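Local coordinates for protein dipeptide Epimerase (PDB 3JVA) that is a magnesium-binding member of the mandelate racemase/muconate lactonizing enzyme family, pairing an enolase-type N-terminal domain with a barrel domain of the TIM type, at residues Q145-K150 / E178-D183; L158-G163 / A171-I176; E296-I301 / F323-A328. All blocks are in the same frame, centred on the assembly; numbering follows the deposited sequence.

Contact 1. Residues Q145-K150 / E178-D183; sequences QKAVEK and EAVGFD
Val148 and Val180 are the residues whose CA atoms come nearest, 5.9 Å apart, where helix 140-152 passes the C-terminal end of helix 166-180. These are successive outer helices of the TIM-barrel-like domain, with strand 157-161 between them in sequence, and no hydrogen bond joins the two segments. Four residues carry the apolar seam, which buries a modest 148 Å². Val180 makes its contact through a single methyl, CG1: anti to the carbonyl carbon of its own residue (chi1 -52°), it packs 3.7 Å from Ala147 CB and 3.8 Å from Val148 N, and therefore rests against the peptide link between those two residues. Val148 answers with its own CG1, which lies 3.9 Å from Ala179 CB and also touches the Ala179 carbonyl oxygen. Ala147 is buried, its methyl continuing inward to Leu158 and Ile176, whereas Val148, Ala179 and Val180 are only partly so, which places the seam near the outer surface of the barrel. Gly181 is the first residue past the helix to leave helical angles, with a positive phi of 88°. The two valines complete the packing methyl to methyl, Val148 CG1 lying 4.1 Å from Val180 CG1.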
loop_
_atom_site.group_PDB
_atom_site.type_symbol
_atom_site.label_atom_id
_atom_site.label_comp_id
_atom_site.label_asym_id
_atom_site.label_seq_id
_atom_site.Cartn_x
_atom_site.Cartn_y
_atom_site.Cartn_z
ATOM N N GLN B 145 -9.281 -42.079 28.265
ATOM C CA GLN B 145 -9.403 -42.432 29.677
ATOM C C GLN B 145 -8.649 -41.417 30.533
ATOM O O GLN B 145 -9.070 -41.096 31.643
ATOM C CB GLN B 145 -8.882 -43.851 29.944
ATOM C CG GLN B 145 -7.386 -44.033 29.792
ATOM C CD GLN B 145 -6.924 -45.411 30.234
ATOM O OE1 GLN B 145 -7.326 -46.428 29.663
ATOM N NE2 GLN B 145 -6.079 -45.453 31.259
ATOM N N LYS B 146 -7.539 -40.901 30.014
ATOM C CA LYS B 146 -6.776 -39.908 30.762
ATOM C C LYS B 146 -7.598 -38.628 30.858
ATOM O O LYS B 146 -7.599 -37.960 31.888
ATOM C CB LYS B 146 -5.435 -39.624 30.084
ATOM C CG LYS B 146 -4.481 -40.808 30.080
ATOM C CD LYS B 146 -3.134 -40.437 29.473
ATOM C CE LYS B 146 -3.292 -39.861 28.070
ATOM N NZ LYS B 146 -1.980 -39.577 27.435
ATOM N N ALA B 147 -8.307 -38.297 29.781
ATOM C CA ALA B 147 -9.143 -37.104 29.766
ATOM C C ALA B 147 -10.206 -37.198 30.860
ATOM O O ALA B 147 -10.410 -36.249 31.623
ATOM C CB ALA B 147 -9.806 -36.941 28.400
ATOM N N VAL B 148 -10.887 -38.337 30.948
ATOM C CA VAL B 148 -11.907 -38.480 31.978
ATOM C C VAL B 148 -11.268 -38.330 33.355
ATOM O O VAL B 148 -11.823 -37.672 34.228
ATOM C CB VAL B 148 -12.659 -39.837 31.882
ATOM C CG1 VAL B 148 -13.361 -39.944 30.535
ATOM C CG2 VAL B 148 -11.705 -40.990 32.072
ATOM N N GLU B 149 -10.088 -38.915 33.542
ATOM C CA GLU B 149 -9.398 -38.812 34.826
ATOM C C GLU B 149 -9.127 -37.354 35.200
ATOM O O GLU B 149 -9.375 -36.943 36.332
ATOM C CB GLU B 149 -8.079 -39.592 34.792
ATOM C CG GLU B 149 -8.266 -41.100 34.670
ATOM C CD GLU B 149 -6.956 -41.863 34.568
ATOM O OE1 GLU B 149 -7.007 -43.102 34.423
ATOM O OE2 GLU B 149 -5.878 -41.233 34.631
ATOM N N LYS B 150 -8.630 -36.572 34.243
ATOM C CA LYS B 150 -8.324 -35.165 34.499
ATOM C C LYS B 150 -9.585 -34.358 34.764
ATOM O O LYS B 150 -9.591 -33.452 35.598
ATOM C CB LYS B 150 -7.565 -34.556 33.314
ATOM C CG LYS B 150 -6.353 -35.362 32.867
ATOM C CD LYS B 150 -5.437 -35.706 34.033
ATOM C CE LYS B 150 -4.270 -36.560 33.562
ATOM N NZ LYS B 150 -3.423 -37.024 34.693
ATOM N N GLU B 178 -15.823 -37.516 22.772
ATOM C CA GLU B 178 -16.909 -38.426 23.120
ATOM C C GLU B 178 -16.803 -38.899 24.562
ATOM O O GLU B 178 -17.813 -39.178 25.205
ATOM C CB GLU B 178 -16.923 -39.630 22.174
ATOM C CG GLU B 178 -15.586 -40.333 22.032
ATOM C CD GLU B 178 -15.604 -41.402 20.953
ATOM O OE1 GLU B 178 -16.062 -41.097 19.828
ATOM O OE2 GLU B 178 -15.157 -42.540 21.225
ATOM N N ALA B 179 -15.580 -38.971 25.076
ATOM C CA ALA B 179 -15.374 -39.423 26.443
ATOM C C ALA B 179 -15.779 -38.396 27.496
ATOM O O ALA B 179 -16.401 -38.750 28.499
ATOM C CB ALA B 179 -13.917 -39.824 26.644
ATOM N N VAL B 180 -15.452 -37.125 27.270
ATOM C CA VAL B 180 -15.759 -36.093 28.256
ATOM C C VAL B 180 -16.899 -35.120 27.944
ATOM O O VAL B 180 -17.273 -34.317 28.790
ATOM C CB VAL B 180 -14.493 -35.265 28.576
ATOM C CG1 VAL B 180 -13.344 -36.204 28.947
ATOM C CG2 VAL B 180 -14.118 -34.402 27.377
ATOM N N GLY B 181 -17.452 -35.173 26.740
ATOM C CA GLY B 181 -18.545 -34.266 26.429
ATOM C C GLY B 181 -18.106 -32.924 25.874
ATOM O O GLY B 181 -16.911 -32.646 25.771
ATOM N N PHE B 182 -19.080 -32.079 25.548
ATOM C CA PHE B 182 -18.808 -30.775 24.954
ATOM C C PHE B 182 -18.599 -29.584 25.882
ATOM O O PHE B 182 -18.319 -28.485 25.406
ATOM C CB PHE B 182 -19.908 -30.453 23.939
ATOM C CG PHE B 182 -19.847 -31.309 22.711
ATOM C CD1 PHE B 182 -19.128 -30.896 21.594
ATOM C CD2 PHE B 182 -20.438 -32.565 22.698
ATOM C CE1 PHE B 182 -18.993 -31.726 20.482
ATOM C CE2 PHE B 182 -20.310 -33.403 21.594
ATOM C CZ PHE B 182 -19.585 -32.982 20.485
ATOM N N ASP B 183 -18.731 -29.782 27.190
ATOM C CA ASP B 183 -18.525 -28.682 28.126
ATOM C C ASP B 183 -17.055 -28.518 28.493
ATOM O O ASP B 183 -16.696 -27.610 29.242
ATOM C CB ASP B 183 -19.346 -28.886 29.401
ATOM C CG ASP B 183 -20.828 -28.691 29.168
ATOM O OD1 ASP B 183 -21.195 -27.662 28.560
ATOM O OD2 ASP B 183 -21.621 -29.556 29.594
#

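Contact 2. Residues L158-G163 / A171-I176; sequences LKIKVG and ARVKAI
The guanidinium of Arg172 holds a water at its edge, in the plane of the group, and through it reaches the backbone of Lys161: Arg172 NH1 donates to the water over 2.9 Å, and the water in turn donates to Lys161 O, also over 2.9 Å. Arg172 NE also donates to Asp138 O, and NH1 makes a weak bond to Thr164 OG1, which limits the rotation of the group. Apart from this water bridge, the contact is apolar. Strand 157-161 and helix 166-180 are the first two elements of a beta-alpha-beta unit of the barrel, which strand 185-189 completes; the axes of strand 158-161 and helix 171-176 approach to 10.3 Å at 162°, close to antiparallel, as expected when a helix returns along its strand. Ile160 is the central residue. Its CG1 lies between the backbone N and the carbonyl carbon (chi1 72°), and its side chain crosses that of Val173 at a slant, with Ile160 CD1 3.5 Å from Val173 CG2. Ile160 and Ile176 meet tip to tip, with Ile160 CG2 3.8 Å from Ile176 CD1. On the strand, Lys159 touches Asp189, a magnesium ligand. Two residues before Ile160, Leu158 CD1 lies 4.1 Å from Ile176 CG2.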
loop_
_atom_site.group_PDB
_atom_site.type_symbol
_atom_site.label_atom_id
_atom_site.label_comp_id
_atom_site.label_asym_id
_atom_site.label_seq_id
_atom_site.Cartn_x
_atom_site.Cartn_y
_atom_site.Cartn_z
ATOM N N LEU B 158 -8.516 -29.157 28.285
ATOM C CA LEU B 158 -7.490 -30.136 27.965
ATOM C C LEU B 158 -6.736 -29.677 26.727
ATOM O O LEU B 158 -7.318 -29.101 25.809
ATOM C CB LEU B 158 -8.123 -31.502 27.695
ATOM C CG LEU B 158 -9.045 -32.030 28.794
ATOM C CD1 LEU B 158 -9.737 -33.302 28.306
ATOM C CD2 LEU B 158 -8.245 -32.292 30.062
ATOM N N LYS B 159 -5.437 -29.939 26.711
ATOM C CA LYS B 159 -4.589 -29.554 25.595
ATOM C C LYS B 159 -3.915 -30.780 25.007
ATOM O O LYS B 159 -3.414 -31.629 25.745
ATOM C CB LYS B 159 -3.527 -28.562 26.070
ATOM C CG LYS B 159 -2.450 -28.251 25.041
ATOM C CD LYS B 159 -1.575 -27.099 25.515
ATOM C CE LYS B 159 -0.337 -26.942 24.646
ATOM N NZ LYS B 159 0.577 -28.099 24.838
ATOM N N ILE B 160 -3.916 -30.879 23.680
ATOM C CA ILE B 160 -3.276 -32.005 23.012
ATOM C C ILE B 160 -2.549 -31.557 21.754
ATOM O O ILE B 160 -2.963 -30.616 21.074
ATOM C CB ILE B 160 -4.279 -33.122 22.609
ATOM C CG1 ILE B 160 -5.145 -32.660 21.442
ATOM C CG2 ILE B 160 -5.142 -33.505 23.800
ATOM C CD1 ILE B 160 -5.930 -33.784 20.787
ATOM N N LYS B 161 -1.455 -32.244 21.454
ATOM C CA LYS B 161 -0.660 -31.941 20.276
ATOM C C LYS B 161 -1.268 -32.609 19.046
ATOM O O LYS B 161 -1.753 -33.739 19.124
ATOM C CB LYS B 161 0.772 -32.438 20.480
ATOM C CG LYS B 161 1.701 -32.173 19.306
ATOM C CD LYS B 161 3.147 -32.554 19.631
ATOM C CE LYS B 161 3.285 -34.040 19.923
ATOM N NZ LYS B 161 4.696 -34.430 20.215
ATOM N N VAL B 162 -1.270 -31.894 17.925
ATOM C CA VAL B 162 -1.779 -32.435 16.666
ATOM C C VAL B 162 -0.724 -32.172 15.598
ATOM O O VAL B 162 0.362 -31.689 15.911
ATOM C CB VAL B 162 -3.120 -31.787 16.245
ATOM C CG1 VAL B 162 -4.221 -32.200 17.215
ATOM C CG2 VAL B 162 -2.984 -30.272 16.200
ATOM N N GLY B 163 -1.040 -32.478 14.346
ATOM C CA GLY B 163 -0.078 -32.284 13.277
ATOM C C GLY B 163 0.754 -33.542 13.092
ATOM O O GLY B 163 1.794 -33.521 12.438
ATOM N N ALA B 171 -8.674 -39.026 15.171
ATOM C CA ALA B 171 -9.007 -40.178 16.005
ATOM C C ALA B 171 -8.895 -39.851 17.493
ATOM O O ALA B 171 -9.767 -40.208 18.287
ATOM C CB ALA B 171 -8.099 -41.350 15.654
ATOM N N ARG B 172 -7.815 -39.171 17.865
ATOM C CA ARG B 172 -7.590 -38.794 19.254
ATOM C C ARG B 172 -8.606 -37.762 19.725
ATOM O O ARG B 172 -9.190 -37.907 20.796
ATOM C CB ARG B 172 -6.172 -38.244 19.426
ATOM C CG ARG B 172 -5.097 -39.305 19.297
ATOM C CD ARG B 172 -3.700 -38.714 19.224
ATOM N NE ARG B 172 -2.704 -39.774 19.087
ATOM C CZ ARG B 172 -1.641 -39.706 18.292
ATOM N NH1 ARG B 172 -1.428 -38.623 17.553
ATOM N NH2 ARG B 172 -0.789 -40.723 18.236
ATOM N N VAL B 173 -8.819 -36.723 18.925
ATOM C CA VAL B 173 -9.772 -35.685 19.296
ATOM C C VAL B 173 -11.179 -36.270 19.420
ATOM O O VAL B 173 -11.920 -35.945 20.345
ATOM C CB VAL B 173 -9.769 -34.533 18.266
ATOM C CG1 VAL B 173 -10.889 -33.555 18.568
ATOM C CG2 VAL B 173 -8.422 -33.814 18.307
ATOM N N LYS B 174 -11.533 -37.144 18.487
ATOM C CA LYS B 174 -12.843 -37.785 18.494
ATOM C C LYS B 174 -13.069 -38.570 19.787
ATOM O O LYS B 174 -14.100 -38.422 20.439
ATOM C CB LYS B 174 -12.964 -38.730 17.300
ATOM C CG LYS B 174 -14.240 -39.556 17.293
ATOM C CD LYS B 174 -14.248 -40.564 16.152
ATOM C CE LYS B 174 -14.235 -39.877 14.799
ATOM N NZ LYS B 174 -14.284 -40.857 13.677
ATOM N N ALA B 175 -12.097 -39.404 20.146
ATOM C CA ALA B 175 -12.177 -40.222 21.354
ATOM C C ALA B 175 -12.283 -39.363 22.610
ATOM O O ALA B 175 -13.101 -39.620 23.494
ATOM C CB ALA B 175 -10.955 -41.132 21.445
ATOM N N ILE B 176 -11.451 -38.334 22.689
ATOM C CA ILE B 176 -11.471 -37.455 23.848
ATOM C C ILE B 176 -12.818 -36.756 23.986
ATOM O O ILE B 176 -13.426 -36.776 25.060
ATOM C CB ILE B 176 -10.341 -36.404 23.752
ATOM C CG1 ILE B 176 -8.985 -37.116 23.809
ATOM C CG2 ILE B 176 -10.469 -35.391 24.875
ATOM C CD1 ILE B 176 -7.788 -36.209 23.567
HETATM O O HOH W 1 -2.615 -35.986 17.531
#

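Contact 3. Residues E296-I301 / F323-A328; sequences ETTIGI and FGLETA
Thr297 and Leu325 face each other with CA atoms 7.7 Å apart, and the CA atoms of Thr298 and Ala328 stand at 7.1 Å. The start of helix 298-310 here runs beside an irregular loop, and no hydrogen bond crosses between them. Thr297 occupies the N-cap position, yet its side chain makes no capping bond; Thr297 O accepts from Ile301 N at 3.0 Å, in the first turn of the helix. The contact depends chiefly on Leu325, whose side chain and that of Thr297 cross at about a right angle. Both leucine methyls are used: Leu325 CD1 lies 3.7 Å from Thr297 CB, and Leu325 CD2 lies 3.8 Å from Thr297 CG2. With chi1 at 59°, the two branches of the threonine are sorted, CG2 standing anti to the carbonyl carbon and against the leucine while OG1 bonds to Glu47 OE2. The other oxygen of that carboxylate accepts from Gly300 N, so Glu47 grips the helix start twice. Thr298 is only near the leucine, its backbone N 4.3 Å from Leu325 CD1. Leu325 also packs on Ile13, and Gly324 and Glu326 pair by backbone bonds with Lys16 and Lys14. Ile13, Lys14 and Lys16 lie on strand 3-21 and Glu47 on strand 43-48, both strands of the N-terminal domain. The arrangement thus belongs to the interface between that domain and the barrel, the two-domain architecture of the enolase superfamily.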
loop_
_atom_site.group_PDB
_atom_site.type_symbol
_atom_site.label_atom_id
_atom_site.label_comp_id
_atom_site.label_asym_id
_atom_site.label_seq_id
_atom_site.Cartn_x
_atom_site.Cartn_y
_atom_site.Cartn_z
ATOM N N GLU B 296 10.940 -27.052 32.398
ATOM C CA GLU B 296 10.976 -26.107 33.506
ATOM C C GLU B 296 10.169 -26.727 34.638
ATOM O O GLU B 296 9.449 -27.712 34.435
ATOM C CB GLU B 296 10.454 -24.714 33.130
ATOM C CG GLU B 296 9.019 -24.590 32.702
ATOM C CD GLU B 296 8.697 -23.145 32.362
ATOM O OE1 GLU B 296 8.712 -22.299 33.285
ATOM O OE2 GLU B 296 8.456 -22.850 31.175
ATOM N N THR B 297 10.284 -26.160 35.828
ATOM C CA THR B 297 9.612 -26.742 36.969
ATOM C C THR B 297 8.918 -25.736 37.877
ATOM O O THR B 297 8.410 -24.717 37.418
ATOM C CB THR B 297 10.626 -27.592 37.775
ATOM O OG1 THR B 297 11.717 -26.765 38.209
ATOM C CG2 THR B 297 11.200 -28.698 36.887
ATOM N N THR B 298 8.904 -26.032 39.171
ATOM C CA THR B 298 8.226 -25.196 40.150
ATOM C C THR B 298 8.465 -23.690 40.076
ATOM O O THR B 298 7.513 -22.909 40.060
ATOM C CB THR B 298 8.547 -25.681 41.572
ATOM O OG1 THR B 298 8.278 -27.087 41.658
ATOM C CG2 THR B 298 7.697 -24.940 42.590
ATOM N N ILE B 299 9.724 -23.272 40.038
ATOM C CA ILE B 299 10.013 -21.841 39.994
ATOM C C ILE B 299 9.459 -21.164 38.735
ATOM O O ILE B 299 8.773 -20.143 38.819
ATOM C CB ILE B 299 11.521 -21.589 40.084
ATOM C CG1 ILE B 299 12.053 -22.148 41.409
ATOM C CG2 ILE B 299 11.800 -20.091 39.982
ATOM C CD1 ILE B 299 13.568 -22.171 41.511
ATOM N N GLY B 300 9.755 -21.731 37.574
ATOM C CA GLY B 300 9.259 -21.152 36.338
ATOM C C GLY B 300 7.742 -21.087 36.301
ATOM O O GLY B 300 7.159 -20.082 35.885
ATOM N N ILE B 301 7.094 -22.160 36.744
ATOM C CA ILE B 301 5.643 -22.210 36.743
ATOM C C ILE B 301 5.048 -21.181 37.693
ATOM O O ILE B 301 4.072 -20.509 37.361
ATOM C CB ILE B 301 5.129 -23.613 37.148
ATOM C CG1 ILE B 301 5.415 -24.618 36.026
ATOM C CG2 ILE B 301 3.646 -23.549 37.473
ATOM C CD1 ILE B 301 4.670 -24.317 34.716
ATOM N N PHE B 323 2.722 -30.814 37.427
ATOM C CA PHE B 323 1.899 -32.021 37.500
ATOM C C PHE B 323 2.597 -33.259 36.951
ATOM O O PHE B 323 2.192 -34.384 37.249
ATOM C CB PHE B 323 0.580 -31.829 36.739
ATOM C CG PHE B 323 -0.153 -30.566 37.086
ATOM C CD1 PHE B 323 -0.036 -29.988 38.344
ATOM C CD2 PHE B 323 -0.991 -29.967 36.150
ATOM C CE1 PHE B 323 -0.742 -28.830 38.666
ATOM C CE2 PHE B 323 -1.702 -28.811 36.461
ATOM C CZ PHE B 323 -1.579 -28.242 37.718
ATOM N N GLY B 324 3.635 -33.056 36.144
ATOM C CA GLY B 324 4.348 -34.185 35.573
ATOM C C GLY B 324 5.708 -34.466 36.184
ATOM O O GLY B 324 6.486 -35.244 35.628
ATOM N N LEU B 325 6.001 -33.841 37.321
ATOM C CA LEU B 325 7.286 -34.029 37.995
ATOM C C LEU B 325 7.211 -35.141 39.045
ATOM O O LEU B 325 6.234 -35.232 39.785
ATOM C CB LEU B 325 7.709 -32.725 38.682
ATOM C CG LEU B 325 7.850 -31.466 37.817
ATOM C CD1 LEU B 325 8.287 -30.302 38.693
ATOM C CD2 LEU B 325 8.862 -31.708 36.704
ATOM N N GLU B 326 8.242 -35.978 39.114
ATOM C CA GLU B 326 8.263 -37.064 40.097
ATOM C C GLU B 326 8.482 -36.550 41.511
ATOM O O GLU B 326 8.067 -37.183 42.481
ATOM C CB GLU B 326 9.344 -38.086 39.744
ATOM C CG GLU B 326 8.938 -39.041 38.638
ATOM C CD GLU B 326 7.826 -39.992 39.053
ATOM O OE1 GLU B 326 7.394 -40.798 38.203
ATOM O OE2 GLU B 326 7.387 -39.941 40.224
ATOM N N THR B 327 9.143 -35.405 41.631
ATOM C CA THR B 327 9.383 -34.817 42.940
ATOM C C THR B 327 9.618 -33.316 42.771
ATOM O O THR B 327 9.943 -32.859 41.676
ATOM C CB THR B 327 10.590 -35.496 43.643
ATOM O OG1 THR B 327 10.588 -35.150 45.032
ATOM C CG2 THR B 327 11.906 -35.064 43.009
ATOM N N ALA B 328 9.428 -32.555 43.845
ATOM C CA ALA B 328 9.598 -31.105 43.797
ATOM C C ALA B 328 11.041 -30.681 44.042
ATOM O O ALA B 328 11.667 -31.105 45.013
ATOM C CB ALA B 328 8.691 -30.446 44.818
#

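Contacts 1 and 2 are neighbours, with centres 11 Å apart, and both use helix 166-180. Contact 2 falls within the span of chain between the two segments of contact 1, because helix 140-152, strand 157-161 and helix 166-180 succeed one another. They also touch directly, Lys150 CB lying 4.0 Å from Leu158 CD2. Contact 3 follows later in the sequence, its centre 24 Å from each of the others; the nearest atoms of contacts 1 and 3 are about 7 Å apart, and the nearest atoms of contacts 2 and 3 about 10 Å apart. Contacts 1 and 2 join strand and outer helices of the barrel, whereas contact 3 lies where the barrel meets the N-terminal domain.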